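Local coordinates for protein Abbfa_003403 (Acinetobacter baumannii, PDB 4ZXH) that probably assembles a peptide product as a four-domain nonribosomal peptide synthetase with condensation, adenylation, carrier and thioesterase domains, at residues G513-L523 with L599-L609; L549-P560 with T615-Y626. All coordinates share one frame; numbering follows the deposited sequence.

Contact 1. Residues G513-L523 with L599-L609; sequences GQHIAGIAEYL and LDINQAGVVAL
Y522 lays one face of its ring over the backbone of A604, with Y522 CG 3.6 Å from A604 CA, while A604 CB lies against Y522 CG and Y522 CB. CG stands anti to the backbone N (chi1 -167°), which swings the ring off the helix toward strand 598-600. There Y522 and L599 run past each other in opposite directions, Y522 CE2 coming to 4.0 Å from L599 CD2. One turn back, I519 stretches its terminal carbon to I601, the two CD1 atoms 3.6 Å apart. At G518 the helix presents no side chain, and V607 CG2 rests 3.8 Å from G518 CA. V606 splits its branches: CG1 lies 3.4 Å from Q514 CB, and CG2 approaches the imidazole of H515 obliquely. V607 O adds a CA-H...O contact from Q514 CA at 3.5 Å. L609 CD1 ends the row, 3.9 Å from A517 CB. D600 turns away, its carboxylate occupied by N602 N in an Asx turn and by T586. The contact thus rests on van der Waals packing and that CA-H...O contact: small A517, G518 and A604 let the loop come close, flanked by larger pairs such as I519-I601 and Q514-V606.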
loop_
_atom_site.group_PDB
_atom_site.type_symbol
_atom_site.label_atom_id
_atom_site.label_comp_id
_atom_site.label_asym_id
_atom_site.label_seq_id
_atom_site.Cartn_x
_atom_site.Cartn_y
_atom_site.Cartn_z
ATOM N N GLY A 513 33.060 -19.838 -44.284
ATOM C CA GLY A 513 33.267 -19.019 -45.462
ATOM C C GLY A 513 32.792 -19.746 -46.705
ATOM O O GLY A 513 32.178 -19.154 -47.593
ATOM N N GLN A 514 33.070 -21.043 -46.758
ATOM C CA GLN A 514 32.613 -21.876 -47.855
ATOM C C GLN A 514 31.083 -21.946 -47.940
ATOM O O GLN A 514 30.526 -21.928 -49.040
ATOM C CB GLN A 514 33.215 -23.275 -47.726
ATOM C CG GLN A 514 34.650 -23.353 -48.212
ATOM C CD GLN A 514 35.296 -24.713 -48.000
ATOM O OE1 GLN A 514 34.861 -25.515 -47.162
ATOM N NE2 GLN A 514 36.347 -24.978 -48.763
ATOM N N HIS A 515 30.410 -22.028 -46.793
ATOM C CA HIS A 515 28.946 -22.002 -46.765
ATOM C C HIS A 515 28.358 -20.635 -47.135
ATOM O O HIS A 515 27.323 -20.592 -47.796
ATOM C CB HIS A 515 28.407 -22.405 -45.395
ATOM C CG HIS A 515 28.403 -23.879 -45.149
ATOM N ND1 HIS A 515 29.247 -24.483 -44.240
ATOM C CD2 HIS A 515 27.655 -24.872 -45.688
ATOM C CE1 HIS A 515 29.020 -25.785 -44.233
ATOM N NE2 HIS A 515 28.060 -26.048 -45.102
ATOM N N ILE A 516 28.975 -19.533 -46.678
ATOM C CA ILE A 516 28.528 -18.191 -47.079
ATOM C C ILE A 516 28.475 -18.141 -48.609
ATOM O O ILE A 516 27.465 -17.764 -49.209
ATOM C CB ILE A 516 29.479 -17.025 -46.604
ATOM C CG1 ILE A 516 29.845 -17.090 -45.121
ATOM C CG2 ILE A 516 28.879 -15.654 -46.934
ATOM C CD1 ILE A 516 28.728 -16.921 -44.209
ATOM N N ALA A 517 29.588 -18.546 -49.212
ATOM C CA ALA A 517 29.804 -18.463 -50.639
ATOM C C ALA A 517 28.812 -19.339 -51.403
ATOM O O ALA A 517 28.197 -18.897 -52.377
ATOM C CB ALA A 517 31.227 -18.858 -50.959
ATOM N N GLY A 518 28.650 -20.575 -50.945
ATOM C CA GLY A 518 27.788 -21.535 -51.613
ATOM C C GLY A 518 26.315 -21.181 -51.537
ATOM O O GLY A 518 25.549 -21.473 -52.461
ATOM N N ILE A 519 25.915 -20.551 -50.438
ATOM C CA ILE A 519 24.527 -20.143 -50.273
ATOM C C ILE A 519 24.272 -18.866 -51.067
ATOM O O ILE A 519 23.194 -18.670 -51.638
ATOM C CB ILE A 519 24.184 -19.948 -48.794
ATOM C CG1 ILE A 519 24.263 -21.292 -48.065
ATOM C CG2 ILE A 519 22.787 -19.357 -48.615
ATOM C CD1 ILE A 519 23.904 -21.188 -46.607
ATOM N N ALA A 520 25.275 -18.006 -51.139
ATOM C CA ALA A 520 25.135 -16.795 -51.930
ATOM C C ALA A 520 24.972 -17.171 -53.398
ATOM O O ALA A 520 24.096 -16.660 -54.097
ATOM C CB ALA A 520 26.328 -15.882 -51.731
ATOM N N GLU A 521 25.807 -18.096 -53.853
ATOM C CA GLU A 521 25.786 -18.501 -55.250
ATOM C C GLU A 521 24.527 -19.296 -55.587
ATOM O O GLU A 521 23.966 -19.129 -56.661
ATOM C CB GLU A 521 27.042 -19.305 -55.590
ATOM C CG GLU A 521 27.125 -19.781 -57.038
ATOM C CD GLU A 521 27.046 -18.660 -58.079
ATOM O OE1 GLU A 521 27.270 -17.473 -57.738
ATOM O OE2 GLU A 521 26.764 -18.981 -59.256
ATOM N N TYR A 522 24.068 -20.141 -54.674
ATOM C CA TYR A 522 22.809 -20.842 -54.887
ATOM C C TYR A 522 21.667 -19.847 -55.134
ATOM O O TYR A 522 20.859 -20.022 -56.058
ATOM C CB TYR A 522 22.498 -21.719 -53.686
ATOM C CG TYR A 522 21.388 -22.736 -53.888
ATOM C CD1 TYR A 522 21.470 -23.685 -54.890
ATOM C CD2 TYR A 522 20.290 -22.790 -53.026
ATOM C CE1 TYR A 522 20.485 -24.637 -55.064
ATOM C CE2 TYR A 522 19.289 -23.746 -53.196
ATOM C CZ TYR A 522 19.401 -24.665 -54.220
ATOM O OH TYR A 522 18.432 -25.623 -54.418
ATOM N N LEU A 523 21.619 -18.788 -54.322
ATOM C CA LEU A 523 20.558 -17.798 -54.434
ATOM C C LEU A 523 20.681 -16.988 -55.741
ATOM O O LEU A 523 19.696 -16.789 -56.454
ATOM C CB LEU A 523 20.575 -16.872 -53.214
ATOM C CG LEU A 523 20.199 -17.481 -51.856
ATOM C CD1 LEU A 523 20.504 -16.525 -50.692
ATOM C CD2 LEU A 523 18.731 -17.867 -51.840
ATOM N N LEU A 599 13.224 -22.813 -51.897
ATOM C CA LEU A 599 14.554 -23.337 -52.169
ATOM C C LEU A 599 15.103 -24.136 -50.993
ATOM O O LEU A 599 15.086 -23.681 -49.848
ATOM C CB LEU A 599 15.520 -22.209 -52.484
ATOM C CG LEU A 599 15.473 -21.620 -53.877
ATOM C CD1 LEU A 599 16.424 -20.441 -53.895
ATOM C CD2 LEU A 599 15.880 -22.663 -54.873
ATOM N N ASP A 600 15.607 -25.324 -51.284
ATOM C CA ASP A 600 16.199 -26.165 -50.258
ATOM C C ASP A 600 17.665 -25.807 -50.059
ATOM O O ASP A 600 18.491 -26.012 -50.950
ATOM C CB ASP A 600 16.043 -27.639 -50.635
ATOM C CG ASP A 600 16.616 -28.583 -49.591
ATOM O OD1 ASP A 600 17.061 -28.098 -48.524
ATOM O OD2 ASP A 600 16.614 -29.816 -49.845
ATOM N N ILE A 601 17.985 -25.297 -48.878
ATOM C CA ILE A 601 19.346 -24.866 -48.553
ATOM C C ILE A 601 20.367 -26.013 -48.556
ATOM O O ILE A 601 21.569 -25.787 -48.703
ATOM C CB ILE A 601 19.393 -24.164 -47.179
ATOM C CG1 ILE A 601 20.653 -23.319 -47.038
ATOM C CG2 ILE A 601 19.329 -25.169 -46.060
ATOM C CD1 ILE A 601 20.727 -22.599 -45.711
ATOM N N ASN A 602 19.895 -27.244 -48.405
ATOM C CA ASN A 602 20.804 -28.383 -48.441
ATOM C C ASN A 602 21.316 -28.642 -49.854
ATOM O O ASN A 602 22.335 -29.308 -50.032
ATOM C CB ASN A 602 20.117 -29.637 -47.897
ATOM C CG ASN A 602 19.749 -29.516 -46.421
ATOM O OD1 ASN A 602 20.547 -29.044 -45.604
ATOM N ND2 ASN A 602 18.525 -29.932 -46.079
ATOM N N GLN A 603 20.602 -28.117 -50.848
ATOM C CA GLN A 603 20.944 -28.310 -52.256
ATOM C C GLN A 603 21.990 -27.319 -52.690
ATOM O O GLN A 603 22.581 -27.449 -53.759
ATOM C CB GLN A 603 19.714 -28.167 -53.148
ATOM C CG GLN A 603 18.760 -29.322 -53.046
ATOM C CD GLN A 603 19.495 -30.636 -52.943
ATOM O OE1 GLN A 603 19.601 -31.212 -51.857
ATOM N NE2 GLN A 603 20.041 -31.103 -54.066
ATOM N N ALA A 604 22.198 -26.308 -51.862
ATOM C CA ALA A 604 23.232 -25.321 -52.122
ATOM C C ALA A 604 24.582 -26.004 -52.105
ATOM O O ALA A 604 24.904 -26.725 -51.160
ATOM C CB ALA A 604 23.184 -24.201 -51.089
ATOM N N GLY A 605 25.374 -25.796 -53.147
ATOM C CA GLY A 605 26.713 -26.348 -53.155
ATOM C C GLY A 605 27.547 -25.816 -51.995
ATOM O O GLY A 605 27.067 -25.102 -51.101
ATOM N N VAL A 606 28.812 -26.202 -51.985
ATOM C CA VAL A 606 29.791 -25.461 -51.216
ATOM C C VAL A 606 30.758 -24.943 -52.280
ATOM O O VAL A 606 31.043 -25.618 -53.279
ATOM C CB VAL A 606 30.466 -26.313 -50.105
ATOM C CG1 VAL A 606 31.748 -25.676 -49.634
ATOM C CG2 VAL A 606 29.514 -26.490 -48.924
ATOM N N VAL A 607 31.190 -23.706 -52.092
ATOM C CA VAL A 607 31.919 -22.977 -53.107
ATOM C C VAL A 607 33.086 -22.297 -52.427
ATOM O O VAL A 607 32.921 -21.741 -51.347
ATOM C CB VAL A 607 31.017 -21.935 -53.794
ATOM C CG1 VAL A 607 31.824 -21.020 -54.679
ATOM C CG2 VAL A 607 29.928 -22.624 -54.593
ATOM N N ALA A 608 34.269 -22.351 -53.026
ATOM C CA ALA A 608 35.409 -21.703 -52.399
ATOM C C ALA A 608 35.175 -20.205 -52.433
ATOM O O ALA A 608 34.686 -19.664 -53.423
ATOM C CB ALA A 608 36.699 -22.074 -53.090
ATOM N N LEU A 609 35.496 -19.540 -51.334
ATOM C CA LEU A 609 35.233 -18.120 -51.221
ATOM C C LEU A 609 35.946 -17.327 -52.324
ATOM O O LEU A 609 35.391 -16.362 -52.860
ATOM C CB LEU A 609 35.660 -17.638 -49.837
ATOM C CG LEU A 609 35.113 -16.326 -49.277
ATOM C CD1 LEU A 609 33.593 -16.228 -49.401
ATOM C CD2 LEU A 609 35.525 -16.248 -47.817
#

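Contact 2. Residues L549-P560 with T615-Y626; sequences LGIWAAGAAYVP and TLAFGDIAYVMY
W552 points the edge of its indole at A622, and the bond from W552 NE1 to A622 O (2.8 Å) lies close to the ring plane. The same oxygen accepts Y558 N at 3.3 Å, and the two donors reach it from opposite faces of the carbonyl plane; this double grip ties the end of helix 543-553 and the start of strand 557-560 to one peptide. Next along, V624 N bonds to Y558 O at 3.1 Å, completing a single parallel bridge between Y558 and Y623. Both tyrosines hold CG between backbone N and carbonyl carbon (chi1 65° and 56°). The bridged backbones make them neighbours; their side chains lie side by side, pointing the same way, and Y623 CB sits over the centre of the Y558 ring, 3.8 Å from its centroid. Helix 674-679 covers this group through I675. F618 meets W552 twice: W552 CB lies over its face, 3.7 Å from the ring centroid, and the indole edge is turned toward that same ring in an edge-to-face pair, while F484 stacks on F618. Farther on, P560 CG meets M625 SD at 3.8 Å.

At the other end the bonding is looser. A617 N makes only a weak bond to A553 O (3.3 Å), and T615 and A617 are exposed, T615 being poorly ordered; L616 and A553 stay buried, CB against CB, both packing on A520 of helix 509-525. Between the two regimes G555, with positive phi, closes helix 543-553 in a Schellman motif and lies against G619.

A622 and Y623 form a classic beta bulge against strand 635-640. Strand 621-627 leads into the glycine- and serine/threonine-rich phosphate-binding loop characteristic of adenylate-forming (ANL) enzymes, and the bridge joins its antiparallel hairpin to the edge of the parallel sheet.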
loop_
_atom_site.group_PDB
_atom_site.type_symbol
_atom_site.label_atom_id
_atom_site.label_comp_id
_atom_site.label_asym_id
_atom_site.label_seq_id
_atom_site.Cartn_x
_atom_site.Cartn_y
_atom_site.Cartn_z
ATOM N N LEU A 549 24.181 -14.712 -43.461
ATOM C CA LEU A 549 25.276 -14.030 -44.135
ATOM C C LEU A 549 25.276 -14.319 -45.621
ATOM O O LEU A 549 25.684 -13.476 -46.411
ATOM C CB LEU A 549 26.613 -14.417 -43.510
ATOM C CG LEU A 549 26.818 -13.910 -42.074
ATOM C CD1 LEU A 549 28.042 -14.515 -41.426
ATOM C CD2 LEU A 549 26.930 -12.399 -42.084
ATOM N N GLY A 550 24.804 -15.504 -46.002
ATOM C CA GLY A 550 24.738 -15.884 -47.407
ATOM C C GLY A 550 23.742 -14.997 -48.120
ATOM O O GLY A 550 24.038 -14.439 -49.181
ATOM N N ILE A 551 22.564 -14.848 -47.516
ATOM C CA ILE A 551 21.519 -13.984 -48.052
ATOM C C ILE A 551 22.018 -12.548 -48.181
ATOM O O ILE A 551 21.778 -11.879 -49.183
ATOM C CB ILE A 551 20.278 -14.015 -47.168
ATOM C CG1 ILE A 551 19.607 -15.382 -47.245
ATOM C CG2 ILE A 551 19.294 -12.949 -47.605
ATOM C CD1 ILE A 551 18.674 -15.635 -46.083
ATOM N N TRP A 552 22.727 -12.078 -47.166
ATOM C CA TRP A 552 23.296 -10.748 -47.219
ATOM C C TRP A 552 24.320 -10.616 -48.333
ATOM O O TRP A 552 24.384 -9.592 -49.000
ATOM C CB TRP A 552 23.938 -10.388 -45.885
ATOM C CG TRP A 552 22.939 -10.022 -44.846
ATOM C CD1 TRP A 552 21.597 -9.815 -45.026
ATOM C CD2 TRP A 552 23.191 -9.822 -43.455
ATOM N NE1 TRP A 552 21.006 -9.503 -43.828
ATOM C CE2 TRP A 552 21.963 -9.500 -42.854
ATOM C CE3 TRP A 552 24.336 -9.891 -42.664
ATOM C CZ2 TRP A 552 21.856 -9.243 -41.504
ATOM C CZ3 TRP A 552 24.219 -9.645 -41.324
ATOM C CH2 TRP A 552 22.991 -9.332 -40.757
ATOM N N ALA A 553 25.118 -11.656 -48.538
ATOM C CA ALA A 553 26.207 -11.573 -49.499
ATOM C C ALA A 553 25.676 -11.542 -50.932
ATOM O O ALA A 553 26.363 -11.087 -51.849
ATOM C CB ALA A 553 27.163 -12.719 -49.312
ATOM N N ALA A 554 24.444 -12.010 -51.111
ATOM C CA ALA A 554 23.786 -11.956 -52.410
ATOM C C ALA A 554 23.055 -10.632 -52.550
ATOM O O ALA A 554 22.323 -10.409 -53.515
ATOM C CB ALA A 554 22.823 -13.124 -52.582
ATOM N N GLY A 555 23.259 -9.759 -51.568
ATOM C CA GLY A 555 22.679 -8.429 -51.566
ATOM C C GLY A 555 21.220 -8.379 -51.147
ATOM O O GLY A 555 20.583 -7.329 -51.285
ATOM N N ALA A 556 20.686 -9.492 -50.637
ATOM C CA ALA A 556 19.268 -9.545 -50.280
ATOM C C ALA A 556 19.034 -9.276 -48.794
ATOM O O ALA A 556 19.980 -9.158 -48.006
ATOM C CB ALA A 556 18.671 -10.891 -50.667
ATOM N N ALA A 557 17.759 -9.154 -48.434
ATOM C CA ALA A 557 17.333 -9.001 -47.050
ATOM C C ALA A 557 16.516 -10.232 -46.709
ATOM O O ALA A 557 15.825 -10.771 -47.578
ATOM C CB ALA A 557 16.522 -7.751 -46.858
ATOM N N TYR A 558 16.594 -10.706 -45.466
ATOM C CA TYR A 558 15.800 -11.875 -45.125
ATOM C C TYR A 558 14.584 -11.491 -44.308
ATOM O O TYR A 558 14.567 -10.478 -43.615
ATOM C CB TYR A 558 16.637 -12.925 -44.393
ATOM C CG TYR A 558 17.149 -12.508 -43.043
ATOM C CD1 TYR A 558 18.351 -11.835 -42.916
ATOM C CD2 TYR A 558 16.431 -12.803 -41.892
ATOM C CE1 TYR A 558 18.825 -11.454 -41.680
ATOM C CE2 TYR A 558 16.894 -12.435 -40.645
ATOM C CZ TYR A 558 18.091 -11.761 -40.541
ATOM O OH TYR A 558 18.551 -11.389 -39.297
ATOM N N VAL A 559 13.552 -12.309 -44.435
ATOM C CA VAL A 559 12.344 -12.195 -43.636
ATOM C C VAL A 559 12.176 -13.456 -42.792
ATOM O O VAL A 559 11.918 -14.532 -43.332
ATOM C CB VAL A 559 11.134 -12.008 -44.530
ATOM C CG1 VAL A 559 9.886 -11.782 -43.695
ATOM C CG2 VAL A 559 11.387 -10.858 -45.488
ATOM N N PRO A 560 12.350 -13.337 -41.467
ATOM C CA PRO A 560 12.294 -14.518 -40.594
ATOM C C PRO A 560 10.928 -15.200 -40.570
ATOM O O PRO A 560 9.940 -14.597 -40.155
ATOM C CB PRO A 560 12.629 -13.947 -39.213
ATOM C CG PRO A 560 13.384 -12.711 -39.489
ATOM C CD PRO A 560 12.756 -12.134 -40.726
ATOM N N THR A 615 31.772 -11.153 -56.518
ATOM C CA THR A 615 30.316 -11.075 -56.560
ATOM C C THR A 615 29.708 -10.475 -55.281
ATOM O O THR A 615 28.738 -9.722 -55.342
ATOM C CB THR A 615 29.705 -12.493 -56.784
ATOM O OG1 THR A 615 30.276 -13.082 -57.957
ATOM C CG2 THR A 615 28.185 -12.441 -56.921
ATOM N N LEU A 616 30.286 -10.806 -54.128
ATOM C CA LEU A 616 29.597 -10.628 -52.851
ATOM C C LEU A 616 29.746 -9.234 -52.250
ATOM O O LEU A 616 30.855 -8.715 -52.078
ATOM C CB LEU A 616 30.085 -11.663 -51.842
ATOM C CG LEU A 616 30.306 -13.070 -52.401
ATOM C CD1 LEU A 616 30.824 -13.979 -51.308
ATOM C CD2 LEU A 616 29.049 -13.664 -53.048
ATOM N N ALA A 617 28.597 -8.652 -51.926
ATOM C CA ALA A 617 28.498 -7.336 -51.314
ATOM C C ALA A 617 27.124 -7.211 -50.706
ATOM O O ALA A 617 26.142 -7.557 -51.351
ATOM C CB ALA A 617 28.717 -6.242 -52.332
ATOM N N PHE A 618 27.039 -6.709 -49.482
ATOM C CA PHE A 618 25.736 -6.511 -48.857
ATOM C C PHE A 618 24.903 -5.499 -49.648
ATOM O O PHE A 618 25.447 -4.699 -50.404
ATOM C CB PHE A 618 25.892 -6.059 -47.405
ATOM C CG PHE A 618 26.398 -7.140 -46.478
ATOM C CD1 PHE A 618 26.817 -8.367 -46.970
ATOM C CD2 PHE A 618 26.441 -6.931 -45.110
ATOM C CE1 PHE A 618 27.283 -9.368 -46.114
ATOM C CE2 PHE A 618 26.903 -7.931 -44.245
ATOM C CZ PHE A 618 27.325 -9.152 -44.752
ATOM N N GLY A 619 23.581 -5.573 -49.511
ATOM C CA GLY A 619 22.681 -4.582 -50.090
ATOM C C GLY A 619 22.401 -3.495 -49.060
ATOM O O GLY A 619 23.082 -3.433 -48.027
ATOM N N ASP A 620 21.414 -2.641 -49.327
ATOM C CA ASP A 620 21.050 -1.581 -48.379
ATOM C C ASP A 620 20.250 -2.110 -47.176
ATOM O O ASP A 620 20.533 -1.755 -46.030
ATOM C CB ASP A 620 20.244 -0.486 -49.078
ATOM C CG ASP A 620 21.097 0.391 -49.985
ATOM O OD1 ASP A 620 22.312 0.549 -49.715
ATOM O OD2 ASP A 620 20.542 0.922 -50.976
ATOM N N ILE A 621 19.253 -2.948 -47.445
ATOM C CA ILE A 621 18.362 -3.471 -46.414
ATOM C C ILE A 621 18.841 -4.836 -45.904
ATOM O O ILE A 621 19.133 -5.740 -46.696
ATOM C CB ILE A 621 16.911 -3.603 -46.944
ATOM C CG1 ILE A 621 16.440 -2.289 -47.557
ATOM C CG2 ILE A 621 15.961 -3.991 -45.843
ATOM C CD1 ILE A 621 16.342 -1.169 -46.558
ATOM N N ALA A 622 18.917 -4.990 -44.584
ATOM C CA ALA A 622 19.399 -6.249 -44.026
ATOM C C ALA A 622 18.275 -7.243 -43.715
ATOM O O ALA A 622 18.411 -8.436 -43.973
ATOM C CB ALA A 622 20.205 -5.990 -42.793
ATOM N N TYR A 623 17.176 -6.765 -43.148
ATOM C CA TYR A 623 16.052 -7.648 -42.921
ATOM C C TYR A 623 14.760 -6.894 -42.716
ATOM O O TYR A 623 14.759 -5.683 -42.515
ATOM C CB TYR A 623 16.317 -8.562 -41.718
ATOM C CG TYR A 623 16.640 -7.859 -40.415
ATOM C CD1 TYR A 623 15.642 -7.225 -39.669
ATOM C CD2 TYR A 623 17.929 -7.876 -39.892
ATOM C CE1 TYR A 623 15.927 -6.606 -38.464
ATOM C CE2 TYR A 623 18.219 -7.247 -38.677
ATOM C CZ TYR A 623 17.215 -6.620 -37.980
ATOM O OH TYR A 623 17.485 -6.010 -36.787
ATOM N N VAL A 624 13.661 -7.628 -42.783
ATOM C CA VAL A 624 12.345 -7.102 -42.463
ATOM C C VAL A 624 11.812 -7.951 -41.336
ATOM O O VAL A 624 11.416 -9.091 -41.549
ATOM C CB VAL A 624 11.384 -7.158 -43.662
ATOM C CG1 VAL A 624 10.085 -6.465 -43.322
ATOM C CG2 VAL A 624 12.027 -6.523 -44.880
ATOM N N MET A 625 11.842 -7.406 -40.129
ATOM C CA MET A 625 11.486 -8.149 -38.930
ATOM C C MET A 625 10.054 -7.805 -38.596
ATOM O O MET A 625 9.729 -6.639 -38.361
ATOM C CB MET A 625 12.429 -7.786 -37.768
ATOM C CG MET A 625 12.260 -8.617 -36.506
ATOM S SD MET A 625 12.973 -10.271 -36.644
ATOM C CE MET A 625 14.616 -9.903 -37.289
ATOM N N TYR A 626 9.186 -8.802 -38.603
ATOM C CA TYR A 626 7.783 -8.539 -38.338
ATOM C C TYR A 626 7.492 -8.469 -36.842
ATOM O O TYR A 626 8.122 -9.151 -36.041
ATOM C CB TYR A 626 6.924 -9.585 -39.050
ATOM C CG TYR A 626 6.746 -9.134 -40.461
ATOM C CD1 TYR A 626 7.746 -9.333 -41.401
ATOM C CD2 TYR A 626 5.627 -8.409 -40.833
ATOM C CE1 TYR A 626 7.606 -8.861 -42.688
ATOM C CE2 TYR A 626 5.477 -7.943 -42.117
ATOM C CZ TYR A 626 6.471 -8.164 -43.038
ATOM O OH TYR A 626 6.321 -7.694 -44.318
#

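Contacts 1 and 2 lie about 14 Å apart between centres, and both belong to the adenylation region. Helices 509-525 and 543-553 join them: I516 CD1 packs 3.4 Å from L549 CB, and L523 CD1 lies 3.7 Å from I551 CG1. A520, on the helix of contact 1 but facing contact 2, has its CB 3.7 Å from L616 CD2. Strands 557-560 and 598-600 form the two outer edges of one parallel sheet, so each contact borders a different edge. Contact 2 leads toward the probable nucleotide-phosphate loop; its centre is about 52 Å from the chain's centre, that of contact 1 about 61 Å. The phospholipid and potassium sites use residues far earlier in the chain, none in either contact.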